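Local coordinates for protein glutaconate coenzyme a-transferase (Acidaminococcus fermentans, PDB 1POI) that catalyses, as the large subunit of a CoA-transferase, the transfer of CoA from acetyl-CoA to glutaconate or (R)-2-hydroxyglutarate in glutamate degradation, at residues M59-G64 / R84-W89; V66-N71 / K94-D99; Q181-G186 / I215-I220; D185-I190 / T225-P230. All blocks are in the same frame, centred on the assembly; numbering follows the deposited sequence.

Contact 1. Residues M59-G64 / R84-W89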
# COMPACT_ATOMS: atom_id res chain seq x y z
N MET A 59 9.00 -36.73 7.83
CA MET A 59 8.03 -37.60 7.21
C MET A 59 8.67 -38.45 6.11
O MET A 59 8.46 -39.67 6.08
CB MET A 59 6.83 -36.81 6.75
CG MET A 59 6.07 -36.20 7.92
SD MET A 59 4.59 -35.38 7.36
CE MET A 59 3.52 -36.72 7.14
N LEU A 60 9.51 -37.85 5.27
CA LEU A 60 10.19 -38.57 4.19
C LEU A 60 11.10 -39.66 4.78
O LEU A 60 11.04 -40.81 4.35
CB LEU A 60 11.02 -37.61 3.33
CG LEU A 60 10.25 -36.55 2.53
CD1 LEU A 60 11.22 -35.58 1.84
CD2 LEU A 60 9.31 -37.22 1.54
N ILE A 61 11.93 -39.30 5.75
CA ILE A 61 12.83 -40.25 6.39
C ILE A 61 12.07 -41.44 6.99
O ILE A 61 12.32 -42.59 6.63
CB ILE A 61 13.66 -39.58 7.48
CG1 ILE A 61 14.58 -38.53 6.88
CG2 ILE A 61 14.47 -40.61 8.24
CD1 ILE A 61 15.32 -37.74 7.91
N GLY A 62 11.15 -41.14 7.91
CA GLY A 62 10.35 -42.17 8.56
C GLY A 62 9.64 -43.07 7.57
O GLY A 62 9.44 -44.25 7.86
N ASN A 63 9.20 -42.53 6.45
CA ASN A 63 8.56 -43.33 5.41
C ASN A 63 9.65 -43.97 4.51
O ASN A 63 9.39 -44.34 3.35
CB ASN A 63 7.63 -42.48 4.56
CG ASN A 63 6.27 -42.27 5.21
OD1 ASN A 63 5.31 -43.02 4.95
ND2 ASN A 63 6.16 -41.22 6.02
N GLY A 64 10.87 -44.06 5.02
CA GLY A 64 11.98 -44.63 4.27
C GLY A 64 12.23 -44.17 2.84
O GLY A 64 12.70 -44.98 2.02
N ARG A 84 11.83 -37.10 15.68
CA ARG A 84 11.87 -38.47 16.13
C ARG A 84 12.14 -39.55 15.09
O ARG A 84 12.97 -40.40 15.33
CB ARG A 84 10.62 -38.75 16.97
CG ARG A 84 10.45 -37.69 18.07
CD ARG A 84 9.07 -37.71 18.67
NE ARG A 84 8.88 -36.66 19.67
CZ ARG A 84 9.52 -36.61 20.85
NH1 ARG A 84 10.39 -37.55 21.18
NH2 ARG A 84 9.27 -35.62 21.69
N ARG A 85 11.46 -39.52 13.94
CA ARG A 85 11.71 -40.53 12.92
C ARG A 85 13.18 -40.39 12.51
O ARG A 85 13.90 -41.38 12.37
CB ARG A 85 10.82 -40.32 11.69
CG ARG A 85 9.47 -41.05 11.70
CD ARG A 85 9.10 -41.68 13.04
NE ARG A 85 9.71 -42.98 13.27
CZ ARG A 85 10.11 -43.42 14.46
NH1 ARG A 85 9.96 -42.67 15.55
NH2 ARG A 85 10.63 -44.63 14.58
N PHE A 86 13.60 -39.14 12.39
CA PHE A 86 14.96 -38.76 12.03
C PHE A 86 15.98 -39.37 13.00
O PHE A 86 16.76 -40.21 12.60
CB PHE A 86 15.05 -37.20 11.98
CG PHE A 86 16.44 -36.63 12.11
CD1 PHE A 86 17.29 -36.56 11.01
CD2 PHE A 86 16.92 -36.20 13.34
CE1 PHE A 86 18.59 -36.07 11.14
CE2 PHE A 86 18.21 -35.70 13.48
CZ PHE A 86 19.05 -35.64 12.38
N ARG A 87 15.95 -39.02 14.28
CA ARG A 87 16.93 -39.56 15.21
C ARG A 87 16.81 -41.06 15.45
O ARG A 87 17.76 -41.69 15.90
CB ARG A 87 16.91 -38.81 16.55
CG ARG A 87 15.65 -38.98 17.38
CD ARG A 87 15.95 -39.60 18.76
NE ARG A 87 16.82 -38.78 19.62
CZ ARG A 87 16.43 -37.68 20.28
NH1 ARG A 87 15.17 -37.24 20.17
NH2 ARG A 87 17.28 -37.04 21.07
N LYS A 88 15.66 -41.63 15.13
CA LYS A 88 15.45 -43.06 15.32
C LYS A 88 16.10 -43.83 14.18
O LYS A 88 16.92 -44.74 14.40
CB LYS A 88 13.95 -43.40 15.41
CG LYS A 88 13.66 -44.77 16.00
CD LYS A 88 14.49 -45.04 17.26
CE LYS A 88 15.69 -45.96 16.97
NZ LYS A 88 16.70 -45.93 18.08
N TRP A 89 15.77 -43.46 12.96
CA TRP A 89 16.36 -44.13 11.83
C TRP A 89 17.87 -43.97 11.81
O TRP A 89 18.59 -44.91 11.50
CB TRP A 89 15.75 -43.64 10.55
CG TRP A 89 14.45 -44.23 10.30
CD1 TRP A 89 13.40 -44.31 11.17
CD2 TRP A 89 14.00 -44.83 9.09
NE1 TRP A 89 12.33 -44.91 10.57
CE2 TRP A 89 12.67 -45.24 9.28
CE3 TRP A 89 14.61 -45.05 7.84
CZ2 TRP A 89 11.93 -45.86 8.28
CZ3 TRP A 89 13.87 -45.66 6.84
CH2 TRP A 89 12.54 -46.06 7.06
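The indole of Trp89 lies across the C-terminal end of helix 55-62, one face turned to the carbonyl oxygen of Ile61 and the CA of Gly62. That helix closes in a Schellman motif with Gly64, at positive phi, as the C-prime residue: Gly64 N bonds back to Ile61 O at 2.6 Å and Arg65 N to Leu60 O. Gly62 CA makes an off-centre CH-pi contact, 4.2 Å from the centroid of the five-membered ring of Trp89. Glycine suits position 62 because a CB would run into Arg85 CG, which sits 3.4 Å from Gly62 CA; the backbones can therefore come close, CA of Gly62 to CA of Arg85 being 4.9 Å. Ile61 supplies the branched apolar filling. Its CG2 slides past Trp89 CB, while its CD1 meets the edge of the Phe86 ring in plane, 3.9 Å from Phe86 CD1. The Arg85 chain bends at chi2 and chi3, and its guanidinium leaves for Ser267 O and Gln270 OE1. Gln270 OE1 also takes Trp89 NE1, fixing the turn of the indole. At the helix end, Asn63 ND2 stands above the carbonyl plane of Met59 and donates to Met59 O at 2.8 Å, an oxygen that Asn63 N also uses.

Contact 2. Residues V66-N71 / K94-D99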
# COMPACT_ATOMS: atom_id res chain seq x y z
N VAL A 66 14.48 -41.78 1.87
CA VAL A 66 15.73 -41.05 1.71
C VAL A 66 16.95 -41.96 1.69
O VAL A 66 17.21 -42.70 2.65
CB VAL A 66 15.84 -39.95 2.80
CG1 VAL A 66 17.17 -39.24 2.73
CG2 VAL A 66 14.72 -38.93 2.65
N LYS A 67 17.71 -41.87 0.59
CA LYS A 67 18.91 -42.69 0.34
C LYS A 67 20.08 -42.12 1.12
O LYS A 67 20.80 -42.84 1.80
CB LYS A 67 19.19 -42.69 -1.17
CG LYS A 67 20.19 -43.72 -1.66
CD LYS A 67 20.33 -43.73 -3.19
CE LYS A 67 21.08 -42.50 -3.72
NZ LYS A 67 21.46 -42.60 -5.19
N ALA A 68 20.25 -40.81 1.03
CA ALA A 68 21.30 -40.10 1.74
C ALA A 68 20.70 -38.75 2.11
O ALA A 68 19.97 -38.14 1.31
CB ALA A 68 22.50 -39.91 0.84
N TYR A 69 21.02 -38.28 3.30
CA TYR A 69 20.49 -37.02 3.81
C TYR A 69 21.65 -36.16 4.29
O TYR A 69 22.48 -36.64 5.09
CB TYR A 69 19.53 -37.35 4.95
CG TYR A 69 18.93 -36.19 5.69
CD1 TYR A 69 18.08 -35.27 5.04
CD2 TYR A 69 19.18 -36.02 7.05
CE1 TYR A 69 17.50 -34.22 5.75
CE2 TYR A 69 18.61 -34.98 7.76
CZ TYR A 69 17.77 -34.08 7.11
OH TYR A 69 17.20 -33.07 7.85
N ILE A 70 21.75 -34.94 3.76
CA ILE A 70 22.83 -34.01 4.12
C ILE A 70 22.23 -33.13 5.23
O ILE A 70 21.32 -32.33 4.99
CB ILE A 70 23.34 -33.16 2.88
CG1 ILE A 70 23.52 -34.05 1.62
CG2 ILE A 70 24.69 -32.50 3.20
CD1 ILE A 70 24.41 -35.26 1.81
N ASN A 71 22.81 -33.22 6.41
CA ASN A 71 22.25 -32.56 7.57
C ASN A 71 23.00 -31.49 8.34
O ASN A 71 24.23 -31.57 8.57
CB ASN A 71 21.85 -33.68 8.55
CG ASN A 71 21.02 -33.18 9.68
OD1 ASN A 71 19.83 -32.90 9.51
ND2 ASN A 71 21.64 -33.04 10.86
N LYS A 94 19.73 -47.05 9.91
CA LYS A 94 18.90 -47.22 8.73
C LYS A 94 18.86 -46.03 7.80
O LYS A 94 18.04 -46.00 6.88
CB LYS A 94 17.47 -47.52 9.16
CG LYS A 94 17.34 -48.64 10.16
CD LYS A 94 16.00 -49.34 10.00
CE LYS A 94 14.84 -48.42 10.31
NZ LYS A 94 13.55 -48.94 9.77
N LEU A 95 19.67 -45.01 8.07
CA LEU A 95 19.70 -43.80 7.24
C LEU A 95 21.14 -43.38 6.96
O LEU A 95 21.96 -43.35 7.89
CB LEU A 95 18.97 -42.66 7.96
CG LEU A 95 19.08 -41.23 7.44
CD1 LEU A 95 18.19 -41.07 6.20
CD2 LEU A 95 18.69 -40.23 8.56
N THR A 96 21.45 -43.12 5.68
CA THR A 96 22.78 -42.67 5.25
C THR A 96 22.76 -41.16 5.48
O THR A 96 22.00 -40.44 4.83
CB THR A 96 23.03 -42.89 3.70
OG1 THR A 96 22.59 -44.18 3.27
CG2 THR A 96 24.51 -42.75 3.39
N MET A 97 23.66 -40.66 6.32
CA MET A 97 23.62 -39.23 6.61
C MET A 97 24.93 -38.50 6.86
O MET A 97 25.80 -38.99 7.60
CB MET A 97 22.71 -39.00 7.83
CG MET A 97 22.59 -37.55 8.27
SD MET A 97 21.68 -37.41 9.78
CE MET A 97 23.02 -37.31 10.89
N GLU A 98 25.04 -37.29 6.32
CA GLU A 98 26.22 -36.46 6.51
C GLU A 98 25.83 -35.22 7.33
O GLU A 98 24.70 -34.76 7.27
CB GLU A 98 26.81 -36.03 5.16
CG GLU A 98 28.19 -35.41 5.24
CD GLU A 98 29.19 -36.24 6.05
OE1 GLU A 98 29.20 -36.13 7.28
OE2 GLU A 98 29.97 -37.01 5.46
N ASP A 99 26.77 -34.71 8.11
CA ASP A 99 26.57 -33.53 8.91
C ASP A 99 27.49 -32.42 8.47
O ASP A 99 28.71 -32.59 8.45
CB ASP A 99 26.93 -33.78 10.37
CG ASP A 99 25.77 -34.24 11.20
OD1 ASP A 99 24.65 -33.69 11.06
OD2 ASP A 99 26.01 -35.17 12.01
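Tyr69 and Met97 run side by side on one face of the sheet, both with CG anti to the backbone N, so that Tyr69 CD2 comes to 3.9 Å from Met97 CG. The Met97 chain bends at its last torsion and brings SD into the ring plane at the edge, 5.3 Å from the centroid of the Tyr69 ring, a Met-aromatic contact suited to a polarisable sulfur. Leu95 CD1 extends this patch, meeting Val66 CG1 and Tyr69 CB. Phe86 and Phe90 of helix 84-92, the connection of this beta-alpha-beta crossover, cover Met97. The backbones pair in parallel, strand 96-99, outermost within this chain, with strand 66-71 of the Rossmann-like sheet. The backbone of Tyr69 both gives and takes: its N donates to Thr96 O at 2.8 Å and its O accepts from Glu98 N at 2.9 Å; Asn71 N then donates to Glu98 O at 2.6 Å. Where the chain turns its corner at Lys67, Thr96 OG1 gives a bond of 2.7 Å to Lys67 O, nearly along the C=O axis. An alanine here would probably leave the backbone pairing but loosen that corner, since the hydroxyl's bond to Lys67 O would be lost. At the other end Asn71 ND2 donates to Asp99 OD1 at 3.1 Å, almost straight (177°), the amide and carboxylate planes being 59° apart. Asp99 OD2 also pairs with a basic and an aromatic side chain of another protein's chain, and Glu98 takes Gly134 N and salt bridges from Lys150 and Arg140. Each buried carboxylate therefore has a basic partner and probably remains ionised.

Contact 3. Residues Q181-G186 / I215-I220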
# COMPACT_ATOMS: atom_id res chain seq x y z
N GLN A 181 1.92 -15.83 -3.54
CA GLN A 181 1.30 -15.54 -4.85
C GLN A 181 2.24 -15.91 -6.00
O GLN A 181 3.48 -15.83 -5.86
CB GLN A 181 0.96 -14.04 -4.97
CG GLN A 181 0.14 -13.46 -3.84
CD GLN A 181 0.12 -11.95 -3.90
OE1 GLN A 181 1.12 -11.30 -3.59
NE2 GLN A 181 -1.01 -11.39 -4.32
N ALA A 182 1.65 -16.29 -7.12
CA ALA A 182 2.40 -16.67 -8.31
C ALA A 182 1.50 -16.43 -9.51
O ALA A 182 0.29 -16.31 -9.37
CB ALA A 182 2.82 -18.12 -8.23
N SER A 183 2.12 -16.25 -10.67
CA SER A 183 1.37 -16.01 -11.91
C SER A 183 1.34 -17.29 -12.77
O SER A 183 2.06 -18.27 -12.47
CB SER A 183 2.03 -14.88 -12.70
OG SER A 183 3.45 -14.94 -12.60
N PRO A 184 0.50 -17.31 -13.81
CA PRO A 184 0.50 -18.52 -14.63
C PRO A 184 1.85 -18.73 -15.35
O PRO A 184 2.16 -19.83 -15.77
CB PRO A 184 -0.63 -18.26 -15.61
CG PRO A 184 -1.57 -17.46 -14.80
CD PRO A 184 -0.65 -16.47 -14.16
N ASP A 185 2.64 -17.68 -15.49
CA ASP A 185 3.92 -17.84 -16.16
C ASP A 185 5.05 -18.17 -15.22
O ASP A 185 6.21 -18.16 -15.62
CB ASP A 185 4.29 -16.62 -17.02
CG ASP A 185 4.64 -15.37 -16.20
OD1 ASP A 185 5.08 -15.46 -15.03
OD2 ASP A 185 4.48 -14.28 -16.77
N GLY A 186 4.72 -18.37 -13.95
CA GLY A 186 5.76 -18.72 -13.00
C GLY A 186 6.36 -17.61 -12.15
O GLY A 186 7.21 -17.90 -11.31
N ILE A 215 -2.32 -14.98 -9.44
CA ILE A 215 -2.81 -13.73 -10.02
C ILE A 215 -2.34 -13.62 -11.48
O ILE A 215 -1.34 -14.25 -11.88
CB ILE A 215 -2.35 -12.47 -9.23
CG1 ILE A 215 -0.93 -12.64 -8.70
CG2 ILE A 215 -3.31 -12.19 -8.08
CD1 ILE A 215 -0.35 -11.35 -8.17
N SER A 216 -3.06 -12.84 -12.28
CA SER A 216 -2.74 -12.67 -13.68
C SER A 216 -1.34 -12.14 -13.86
O SER A 216 -0.79 -11.51 -12.96
CB SER A 216 -3.72 -11.72 -14.35
OG SER A 216 -3.53 -10.38 -13.93
N ASP A 217 -0.79 -12.34 -15.05
CA ASP A 217 0.55 -11.87 -15.34
C ASP A 217 0.53 -10.38 -15.34
O ASP A 217 1.43 -9.77 -14.78
CB ASP A 217 1.05 -12.36 -16.69
CG ASP A 217 1.26 -13.85 -16.72
OD1 ASP A 217 1.88 -14.41 -15.78
OD2 ASP A 217 0.80 -14.45 -17.71
N GLU A 218 -0.49 -9.78 -15.95
CA GLU A 218 -0.60 -8.33 -15.97
C GLU A 218 -0.50 -7.76 -14.54
O GLU A 218 0.29 -6.87 -14.28
CB GLU A 218 -1.89 -7.85 -16.65
CG GLU A 218 -2.19 -6.38 -16.34
CD GLU A 218 -3.11 -5.69 -17.35
OE1 GLU A 218 -4.25 -6.18 -17.57
OE2 GLU A 218 -2.70 -4.64 -17.90
N GLU A 219 -1.23 -8.37 -13.61
CA GLU A 219 -1.27 -7.96 -12.22
C GLU A 219 0.05 -8.02 -11.42
O GLU A 219 0.44 -7.07 -10.75
CB GLU A 219 -2.34 -8.78 -11.50
CG GLU A 219 -2.56 -8.42 -10.04
CD GLU A 219 -3.03 -6.99 -9.84
OE1 GLU A 219 -3.57 -6.37 -10.79
OE2 GLU A 219 -2.86 -6.49 -8.72
N ILE A 220 0.72 -9.16 -11.47
CA ILE A 220 1.97 -9.37 -10.73
C ILE A 220 3.14 -8.50 -11.19
O ILE A 220 4.19 -8.41 -10.53
CB ILE A 220 2.34 -10.89 -10.73
CG1 ILE A 220 3.32 -11.22 -9.62
CG2 ILE A 220 2.93 -11.30 -12.05
CD1 ILE A 220 3.22 -12.66 -9.13
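Backbone pairing comes first: Ile215 N donates to Ala182 O at 2.9 Å, in the carbonyl plane, extending the parallel pairing of strands 181-182 and 213-214. A CA-H...O contact of 3.2 Å follows from Ser183 CA to Ile215 O. Ser183 to Gly186 form a type I beta turn closed by Gly186 N on Ser183 O, and glycine fits its last position because a CB would jam against the preceding carbonyl. Ser216 is the N-cap of helix 217-221, its OG accepting from Glu219 N at 3.1 Å. Van der Waals contacts complete the interface: Ile220 CG2 sits 3.7 Å from Ser183 CB, and Pro184 CD lies against Ile215 O. Ile215 CD1 meets the NE2 of Gln181, whose OE1 bonds Trp191; Ile215 also packs on Pro306 of a second copy of this protein. Among the charges, Asp185 and Asp217 cross obliquely with carboxylate planes 13° apart, Asp185 OD2 being 2.8 Å from Asp217 OD1. Asp217 OD1 takes a weak bond from Asp185 N, Asp185 OD1 a bond from Thr187 OG1, and Asp185 OD2 a salt bridge from Arg221. Two acceptors so close should repel; Arg221 and the helix N-terminus probably offset this, and one carboxylate may have a raised pKa.

Contact 4. Residues D185-I190 / T225-P230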
# COMPACT_ATOMS: atom_id res chain seq x y z
N ASP A 185 2.64 -17.68 -15.49
CA ASP A 185 3.92 -17.84 -16.16
C ASP A 185 5.05 -18.17 -15.22
O ASP A 185 6.21 -18.16 -15.62
CB ASP A 185 4.29 -16.62 -17.02
CG ASP A 185 4.64 -15.37 -16.20
OD1 ASP A 185 5.08 -15.46 -15.03
OD2 ASP A 185 4.48 -14.28 -16.77
N GLY A 186 4.72 -18.37 -13.95
CA GLY A 186 5.76 -18.72 -13.00
C GLY A 186 6.36 -17.61 -12.15
O GLY A 186 7.21 -17.90 -11.31
N THR A 187 5.96 -16.36 -12.37
CA THR A 187 6.49 -15.28 -11.53
C THR A 187 5.97 -15.54 -10.10
O THR A 187 4.76 -15.70 -9.87
CB THR A 187 6.05 -13.89 -12.01
OG1 THR A 187 6.07 -13.84 -13.44
CG2 THR A 187 7.01 -12.86 -11.49
N VAL A 188 6.91 -15.56 -9.16
CA VAL A 188 6.66 -15.85 -7.75
C VAL A 188 6.92 -14.71 -6.77
O VAL A 188 7.99 -14.09 -6.79
CB VAL A 188 7.50 -17.06 -7.33
CG1 VAL A 188 7.42 -17.31 -5.84
CG2 VAL A 188 7.05 -18.27 -8.11
N ARG A 189 5.95 -14.52 -5.87
CA ARG A 189 5.98 -13.50 -4.82
C ARG A 189 6.00 -14.17 -3.44
O ARG A 189 5.02 -14.82 -3.07
CB ARG A 189 4.72 -12.64 -4.88
CG ARG A 189 4.92 -11.18 -5.23
CD ARG A 189 3.58 -10.47 -5.40
NE ARG A 189 3.65 -9.36 -6.35
CZ ARG A 189 2.71 -8.43 -6.52
NH1 ARG A 189 1.59 -8.46 -5.79
NH2 ARG A 189 2.84 -7.51 -7.47
N ILE A 190 7.10 -14.05 -2.72
CA ILE A 190 7.23 -14.58 -1.37
C ILE A 190 7.32 -13.40 -0.36
O ILE A 190 8.35 -12.71 -0.30
CB ILE A 190 8.54 -15.36 -1.20
CG1 ILE A 190 8.60 -16.56 -2.15
CG2 ILE A 190 8.70 -15.79 0.27
CD1 ILE A 190 9.92 -17.34 -2.03
N THR A 225 8.80 -4.60 -7.89
CA THR A 225 9.58 -4.69 -6.65
C THR A 225 9.21 -5.83 -5.70
O THR A 225 10.04 -6.28 -4.90
CB THR A 225 9.59 -3.32 -5.86
OG1 THR A 225 8.28 -3.01 -5.35
CG2 THR A 225 10.06 -2.17 -6.76
N LYS A 226 7.98 -6.33 -5.79
CA LYS A 226 7.55 -7.39 -4.90
C LYS A 226 7.85 -8.81 -5.40
O LYS A 226 7.69 -9.78 -4.65
CB LYS A 226 6.06 -7.25 -4.62
CG LYS A 226 5.70 -6.07 -3.75
CD LYS A 226 4.29 -5.58 -4.08
CE LYS A 226 3.71 -4.66 -2.99
NZ LYS A 226 4.60 -3.50 -2.62
N ASN A 227 8.28 -8.95 -6.64
CA ASN A 227 8.53 -10.29 -7.17
C ASN A 227 9.91 -10.81 -6.77
O ASN A 227 10.90 -10.07 -6.76
CB ASN A 227 8.29 -10.26 -8.66
CG ASN A 227 6.97 -9.61 -9.01
OD1 ASN A 227 6.07 -9.55 -8.19
ND2 ASN A 227 6.85 -9.11 -10.22
N ASP A 228 9.98 -12.09 -6.41
CA ASP A 228 11.23 -12.68 -5.96
C ASP A 228 11.90 -13.67 -6.94
O ASP A 228 13.09 -14.01 -6.78
CB ASP A 228 11.01 -13.37 -4.63
CG ASP A 228 10.54 -12.43 -3.56
OD1 ASP A 228 9.33 -12.16 -3.48
OD2 ASP A 228 11.39 -11.98 -2.79
N ILE A 229 11.10 -14.19 -7.88
CA ILE A 229 11.59 -15.13 -8.87
C ILE A 229 10.90 -14.88 -10.21
O ILE A 229 9.68 -14.65 -10.24
CB ILE A 229 11.35 -16.60 -8.45
CG1 ILE A 229 12.02 -16.90 -7.12
CG2 ILE A 229 11.97 -17.55 -9.49
CD1 ILE A 229 11.38 -18.07 -6.43
N PRO A 230 11.67 -14.86 -11.31
CA PRO A 230 11.21 -14.64 -12.69
C PRO A 230 10.61 -15.93 -13.18
O PRO A 230 11.13 -17.01 -12.86
CB PRO A 230 12.50 -14.39 -13.46
CG PRO A 230 13.57 -14.21 -12.40
CD PRO A 230 13.13 -15.05 -11.28
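An intermediate chi1 of -115° followed by an extended run from CG to NE swings Arg189 over to Lys226 and Asn227, while Asn227 and Asp228 both place CG anti to their own carbonyl carbons (chi1 -49° and -60°). Arg189 NE thus donates to Asn227 OD1 at 3.0 Å, the oxygen lying in the guanidinium plane and met nearly along its C=O axis. A methionine in place of Arg189 would probably lose the bond to Asn227 OD1 and leave that amide less firmly oriented. Lys226 CD rides 4.1 Å above the guanidinium plane of Arg189, over its centre, so the aliphatic part of Lys226 covers the guanidinium, while Lys226 NZ goes to Asp223. The backbones meet in a classic beta bulge: Val188 O takes Asp228 N at 2.8 Å and, weakly, Ile229 N at 3.3 Å, while Val188 N returns a bond to Ile229 O at 3.1 Å. Asp228 suits the bulge because its OD1 accepts from Ile190 N at 3.0 Å, from above the carboxylate plane, and its OD2 pairs with Lys194. Before the strand, Asp185 OD1 forms an Asx turn with Thr187 N at 2.9 Å and also takes Thr187 OG1. Asn227 ND2 donates to Ile220 O and is also hydrogen-bonded to the backbone of another protein's chain. Val188 and Ile229, with CB atoms 4.0 Å apart, point the same way, packing on Ala179 and Ile177 of strand 174-179, and Ile229 also reaches helix 197-203; strand 181-182 pairs with strand 188-189.

The four contacts fall into two pairs on opposite sides of the chain's centre. Contacts 1 and 2 have centres 10 Å apart and alternate along the chain, each helix of contact 1 leading into a strand of contact 2. Phe86 joins them, its CE1 lying 3.6 Å from Met97 SD, and Trp89 O probably accepts from Lys94 N. Contacts 3 and 4, with centres 8 Å apart, share Asp185 and Gly186 and are joined within one three-stranded sheet by a probable hydrogen bond from Arg189 N to Gln181 O, 2.8 Å. Between the pairs the centres stand 32 to 37 Å apart. Contacts 2 and 4 hydrogen-bond to a chain of another protein, and contacts 3 and 4 touch other copies of this one.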